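Local atomic coordinates of uncharacterized protein (PDB entry 5JVK), a protein that probably hydrolyses O-glycosidic bonds in glycans, as a family 39 glycoside hydrolase of a gut symbiont. Residues Pro235-Val240 with Asp280-Tyr285; Trp221-Tyr226 with Ser286-Met291. All coordinates share one frame; numbering follows the deposited sequence.

How the contacts relate
Both contacts use the sixth strand of the closed eight-stranded parallel barrel, 284-287, and their segments follow one another directly at residues 285 and 286. Contact 1 lies at the entry to this strand, toward the periphery, where helix 229-247 packs on the incoming loop. Its touch is apolar and part of it is on the surface, with a lysine lying on a phenylalanine ring beside a buried leucine. Contact 2 lies at the C-terminal end of the strand, nearer the centre of the chain, and is polar: a histidine donates a hydrogen bond to a glutamate carboxylate in the loop after the fourth strand. The two centres are about 16 Å apart.

Contact 1 of 2, residues Pro235-Val240 with Asp280-Tyr285; sequences PLLKVV and DFQDGY
Lys238 crosses one face of Phe281 obliquely. Its CG sits above the middle of the ring, 3.6 Å from the centroid and only 4° off the ring normal, which makes a CH-pi contact. Beyond CG the lysine chain is extended, and its zigzag brings CE back to the ring's rim, 3.6 Å from CE2 of Phe281. The ammonium end then runs on past the rim, so it is the aliphatic stem of this exposed residue that meets the aromatic face.

One residue earlier in the helix, Leu237 reaches the backbone of the same phenylalanine. Its branch point comes closest, with CG 3.3 Å from Phe281 O, and CD1 follows at 3.4 Å from that oxygen. CD2 also reaches the next residue and packs 3.5 Å from Gln282 CG, the two side chains crossing at about a right angle. CG of Leu237 stands opposite its backbone N (chi1 -172°), which carries both methyls outward from the helix to the loop. A looser apolar touch joins Leu237 CG to Phe281 CB at 4.1 Å. No hydrogen bond links the two segments, and the contact rests on this packing.

The loop is positioned from outside. Asp280 bonds Ser329 through its carboxylate and Arg328 through its carbonyl oxygen, while Asp283 forms a salt bridge with Lys245 and a hydrogen bond with Tyr241, both farther along the lysine's own helix. Helix 229-247 thus packs on the turn that leads into strand 284-287, while Leu237 also rests on Leu253 and Ser255 of the neighbouring strand 252-255, and Val239 and Val240 face Ala201 of helix 194-211 on the outside of the barrel.

Contact 2 of 2, residues Trp221-Tyr226 with Ser286-Met291; sequences WNEPNY and SIHPYM
His288 donates from ND1 to Glu223 OE2 across 2.7 Å, with an N-H...O angle of 162°. The oxygen lies almost in the imidazole plane and accepts through its anti lone pair, while the carboxylate itself is turned 50° from the ring. With an alanine here instead of Glu223, His288 ND1 would probably lose this acceptor and the imidazole, tethered at NE2 by Thr339, would be freer to turn. Within the loop, Trp221 NE1 donates to Tyr226 OH over 2.9 Å, in the indole plane.

Other polar contact is weaker. Asn222 OD1 stands at the ring's edge, 3.5 Å from His288 CE1, but its hydrogen-bond partner is Arg134. Asn222-Glu223-Pro224 follows barrel strand 217-220, the fourth, where (beta/alpha)8 hydrolases of the clan that includes family 39 carry their acid/base glutamate in an Asn-Glu pair; the position of Glu223 is consistent with that role. A glycerol, probably from the crystallisation liquor, lies about 4 Å from the Asn222 side chain.

Van der Waals contact comes from the Glu223 stem: CG, beside the backbone N (chi1 -58°), is 3.4 Å from His288 ND1, and the extended chain beyond it carries the carboxylate to the imidazole edge.

Contact 1 of 2, residues Pro235-Val240 with Asp280-Tyr285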
# COMPACT_ATOMS: atom_id res chain seq x y z
N PRO A 235 -11.80 -17.20 22.47
CA PRO A 235 -11.34 -18.54 22.86
C PRO A 235 -10.14 -19.06 22.06
O PRO A 235 -9.19 -19.56 22.66
CB PRO A 235 -12.57 -19.41 22.60
CG PRO A 235 -13.71 -18.51 22.90
CD PRO A 235 -13.28 -17.13 22.48
N LEU A 236 -10.20 -18.93 20.74
CA LEU A 236 -9.07 -19.31 19.87
C LEU A 236 -7.83 -18.49 20.22
O LEU A 236 -6.73 -19.03 20.33
CB LEU A 236 -9.45 -19.14 18.39
CG LEU A 236 -8.47 -19.48 17.26
CD1 LEU A 236 -7.41 -18.41 17.07
CD2 LEU A 236 -7.79 -20.83 17.47
N LEU A 237 -8.02 -17.19 20.40
CA LEU A 237 -6.94 -16.25 20.71
C LEU A 237 -6.27 -16.54 22.06
O LEU A 237 -5.05 -16.40 22.19
CB LEU A 237 -7.49 -14.82 20.69
CG LEU A 237 -6.53 -13.63 20.81
CD1 LEU A 237 -5.50 -13.63 19.69
CD2 LEU A 237 -7.34 -12.33 20.84
N LYS A 238 -7.06 -16.95 23.06
CA LYS A 238 -6.54 -17.30 24.39
C LYS A 238 -5.60 -18.52 24.40
O LYS A 238 -4.76 -18.64 25.29
CB LYS A 238 -7.68 -17.52 25.40
CG LYS A 238 -8.27 -16.23 25.94
CD LYS A 238 -9.49 -16.48 26.82
CE LYS A 238 -9.87 -15.21 27.57
NZ LYS A 238 -11.20 -15.31 28.23
N VAL A 239 -5.76 -19.41 23.42
CA VAL A 239 -4.86 -20.56 23.23
C VAL A 239 -3.67 -20.15 22.36
O VAL A 239 -2.53 -20.46 22.70
CB VAL A 239 -5.60 -21.77 22.59
CG1 VAL A 239 -4.66 -22.95 22.40
CG2 VAL A 239 -6.80 -22.17 23.45
N VAL A 240 -3.93 -19.46 21.25
CA VAL A 240 -2.88 -19.09 20.28
C VAL A 240 -1.83 -18.13 20.84
O VAL A 240 -0.63 -18.32 20.60
CB VAL A 240 -3.49 -18.50 18.97
CG1 VAL A 240 -2.43 -17.88 18.06
CG2 VAL A 240 -4.25 -19.57 18.21
N ASP A 280 -5.26 -8.51 27.20
CA ASP A 280 -3.91 -9.10 27.35
C ASP A 280 -3.54 -10.15 26.30
O ASP A 280 -2.35 -10.43 26.12
CB ASP A 280 -3.73 -9.73 28.74
CG ASP A 280 -3.69 -8.71 29.85
OD1 ASP A 280 -2.95 -7.71 29.72
OD2 ASP A 280 -4.39 -8.91 30.86
N PHE A 281 -4.53 -10.71 25.61
CA PHE A 281 -4.29 -11.81 24.67
C PHE A 281 -3.92 -11.36 23.24
O PHE A 281 -3.95 -12.17 22.31
CB PHE A 281 -5.49 -12.77 24.68
CG PHE A 281 -5.75 -13.36 26.04
CD1 PHE A 281 -5.01 -14.46 26.49
CD2 PHE A 281 -6.69 -12.80 26.90
CE1 PHE A 281 -5.23 -15.00 27.75
CE2 PHE A 281 -6.91 -13.33 28.16
CZ PHE A 281 -6.18 -14.43 28.59
N GLN A 282 -3.59 -10.07 23.08
CA GLN A 282 -2.98 -9.55 21.85
C GLN A 282 -1.88 -8.55 22.16
O GLN A 282 -1.82 -7.98 23.26
CB GLN A 282 -4.01 -8.84 20.97
CG GLN A 282 -5.39 -9.45 20.92
CD GLN A 282 -6.44 -8.65 21.65
OE1 GLN A 282 -6.23 -8.19 22.77
NE2 GLN A 282 -7.59 -8.48 21.02
N ASP A 283 -1.01 -8.34 21.17
CA ASP A 283 -0.10 -7.20 21.13
C ASP A 283 -0.71 -6.05 20.31
O ASP A 283 -0.36 -4.89 20.51
CB ASP A 283 1.24 -7.63 20.53
CG ASP A 283 1.87 -8.80 21.27
OD1 ASP A 283 1.84 -8.80 22.52
OD2 ASP A 283 2.37 -9.72 20.60
N GLY A 284 -1.60 -6.39 19.38
CA GLY A 284 -2.34 -5.39 18.62
C GLY A 284 -3.50 -6.01 17.87
O GLY A 284 -3.69 -7.23 17.92
N TYR A 285 -4.28 -5.17 17.19
CA TYR A 285 -5.36 -5.64 16.32
C TYR A 285 -5.32 -4.92 14.98
O TYR A 285 -4.63 -3.91 14.84
CB TYR A 285 -6.74 -5.46 16.99
CG TYR A 285 -7.21 -4.03 17.16
CD1 TYR A 285 -8.08 -3.44 16.23
CD2 TYR A 285 -6.81 -3.27 18.25
CE1 TYR A 285 -8.52 -2.13 16.39
CE2 TYR A 285 -7.25 -1.97 18.42
CZ TYR A 285 -8.10 -1.40 17.48
OH TYR A 285 -8.52 -0.10 17.66

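Contact 2 of 2, residues Trp221-Tyr226 with Ser286-Met291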
# COMPACT_ATOMS: atom_id res chain seq x y z
N TRP A 221 -5.83 -14.76 11.21
CA TRP A 221 -7.03 -14.90 10.38
C TRP A 221 -7.36 -13.64 9.58
O TRP A 221 -7.21 -12.53 10.09
CB TRP A 221 -8.25 -15.34 11.22
CG TRP A 221 -9.07 -16.42 10.57
CD1 TRP A 221 -10.11 -16.25 9.70
CD2 TRP A 221 -8.89 -17.83 10.72
NE1 TRP A 221 -10.60 -17.47 9.31
CE2 TRP A 221 -9.87 -18.46 9.91
CE3 TRP A 221 -8.00 -18.63 11.45
CZ2 TRP A 221 -9.99 -19.85 9.82
CZ3 TRP A 221 -8.12 -20.01 11.36
CH2 TRP A 221 -9.10 -20.61 10.55
N ASN A 222 -7.78 -13.82 8.33
CA ASN A 222 -8.17 -12.72 7.46
C ASN A 222 -9.70 -12.59 7.41
O ASN A 222 -10.38 -13.49 6.92
CB ASN A 222 -7.64 -12.94 6.05
CG ASN A 222 -7.98 -11.79 5.12
OD1 ASN A 222 -7.42 -10.70 5.22
ND2 ASN A 222 -8.93 -12.01 4.23
N GLU A 223 -10.20 -11.48 7.93
CA GLU A 223 -11.63 -11.15 7.92
C GLU A 223 -12.56 -12.26 8.45
O GLU A 223 -13.43 -12.74 7.72
CB GLU A 223 -12.06 -10.70 6.52
CG GLU A 223 -11.28 -9.51 6.00
CD GLU A 223 -11.87 -8.90 4.74
OE1 GLU A 223 -12.63 -9.59 4.02
OE2 GLU A 223 -11.56 -7.72 4.46
N PRO A 224 -12.38 -12.66 9.73
CA PRO A 224 -13.29 -13.60 10.37
C PRO A 224 -14.60 -12.93 10.81
O PRO A 224 -14.85 -12.78 12.01
CB PRO A 224 -12.47 -14.11 11.56
CG PRO A 224 -11.63 -12.94 11.92
CD PRO A 224 -11.23 -12.36 10.59
N ASN A 225 -15.42 -12.53 9.84
CA ASN A 225 -16.70 -11.87 10.10
C ASN A 225 -17.72 -12.89 10.61
O ASN A 225 -18.51 -12.60 11.51
CB ASN A 225 -17.21 -11.19 8.83
CG ASN A 225 -16.34 -10.02 8.40
OD1 ASN A 225 -15.69 -10.06 7.35
ND2 ASN A 225 -16.32 -8.97 9.21
N TYR A 226 -17.70 -14.07 9.99
CA TYR A 226 -18.40 -15.27 10.49
C TYR A 226 -18.15 -15.61 11.97
O TYR A 226 -19.05 -16.14 12.63
CB TYR A 226 -18.09 -16.50 9.60
CG TYR A 226 -16.67 -16.58 9.06
CD1 TYR A 226 -15.62 -17.01 9.86
CD2 TYR A 226 -16.38 -16.23 7.73
CE1 TYR A 226 -14.32 -17.09 9.37
CE2 TYR A 226 -15.09 -16.30 7.23
CZ TYR A 226 -14.06 -16.73 8.05
OH TYR A 226 -12.78 -16.80 7.57
N SER A 286 -6.05 -5.46 14.01
CA SER A 286 -6.08 -4.90 12.66
C SER A 286 -7.48 -4.51 12.21
O SER A 286 -8.48 -5.10 12.64
CB SER A 286 -5.47 -5.88 11.66
OG SER A 286 -6.20 -7.09 11.62
N ILE A 287 -7.54 -3.51 11.32
CA ILE A 287 -8.78 -3.05 10.69
C ILE A 287 -8.61 -2.99 9.17
O ILE A 287 -7.51 -2.81 8.66
CB ILE A 287 -9.23 -1.67 11.21
CG1 ILE A 287 -8.12 -0.62 11.07
CG2 ILE A 287 -9.67 -1.78 12.66
CD1 ILE A 287 -8.65 0.80 11.05
N HIS A 288 -9.73 -3.15 8.45
CA HIS A 288 -9.78 -3.03 7.00
C HIS A 288 -10.76 -1.90 6.63
O HIS A 288 -11.83 -2.16 6.09
CB HIS A 288 -10.26 -4.35 6.37
CG HIS A 288 -9.24 -5.45 6.39
ND1 HIS A 288 -9.42 -6.63 5.71
CD2 HIS A 288 -8.02 -5.55 6.99
CE1 HIS A 288 -8.38 -7.42 5.90
NE2 HIS A 288 -7.51 -6.78 6.67
N PRO A 289 -10.39 -0.64 6.94
CA PRO A 289 -11.36 0.46 6.83
C PRO A 289 -11.54 0.96 5.39
O PRO A 289 -11.12 2.06 5.05
CB PRO A 289 -10.73 1.54 7.72
CG PRO A 289 -9.27 1.36 7.47
CD PRO A 289 -9.07 -0.14 7.36
N TYR A 290 -12.18 0.14 4.55
CA TYR A 290 -12.43 0.50 3.16
C TYR A 290 -13.46 1.63 3.09
O TYR A 290 -14.55 1.51 3.64
CB TYR A 290 -12.92 -0.71 2.35
CG TYR A 290 -11.83 -1.68 1.95
CD1 TYR A 290 -11.11 -1.49 0.78
CD2 TYR A 290 -11.54 -2.80 2.73
CE1 TYR A 290 -10.11 -2.38 0.39
CE2 TYR A 290 -10.55 -3.70 2.35
CZ TYR A 290 -9.84 -3.48 1.17
OH TYR A 290 -8.85 -4.35 0.77
N MET A 291 -13.10 2.71 2.40
CA MET A 291 -13.99 3.85 2.18
C MET A 291 -14.37 4.03 0.71
O MET A 291 -15.02 5.02 0.36
CB MET A 291 -13.32 5.12 2.69
CG MET A 291 -13.00 5.08 4.18
SD MET A 291 -11.64 6.17 4.60
CE MET A 291 -11.23 5.54 6.22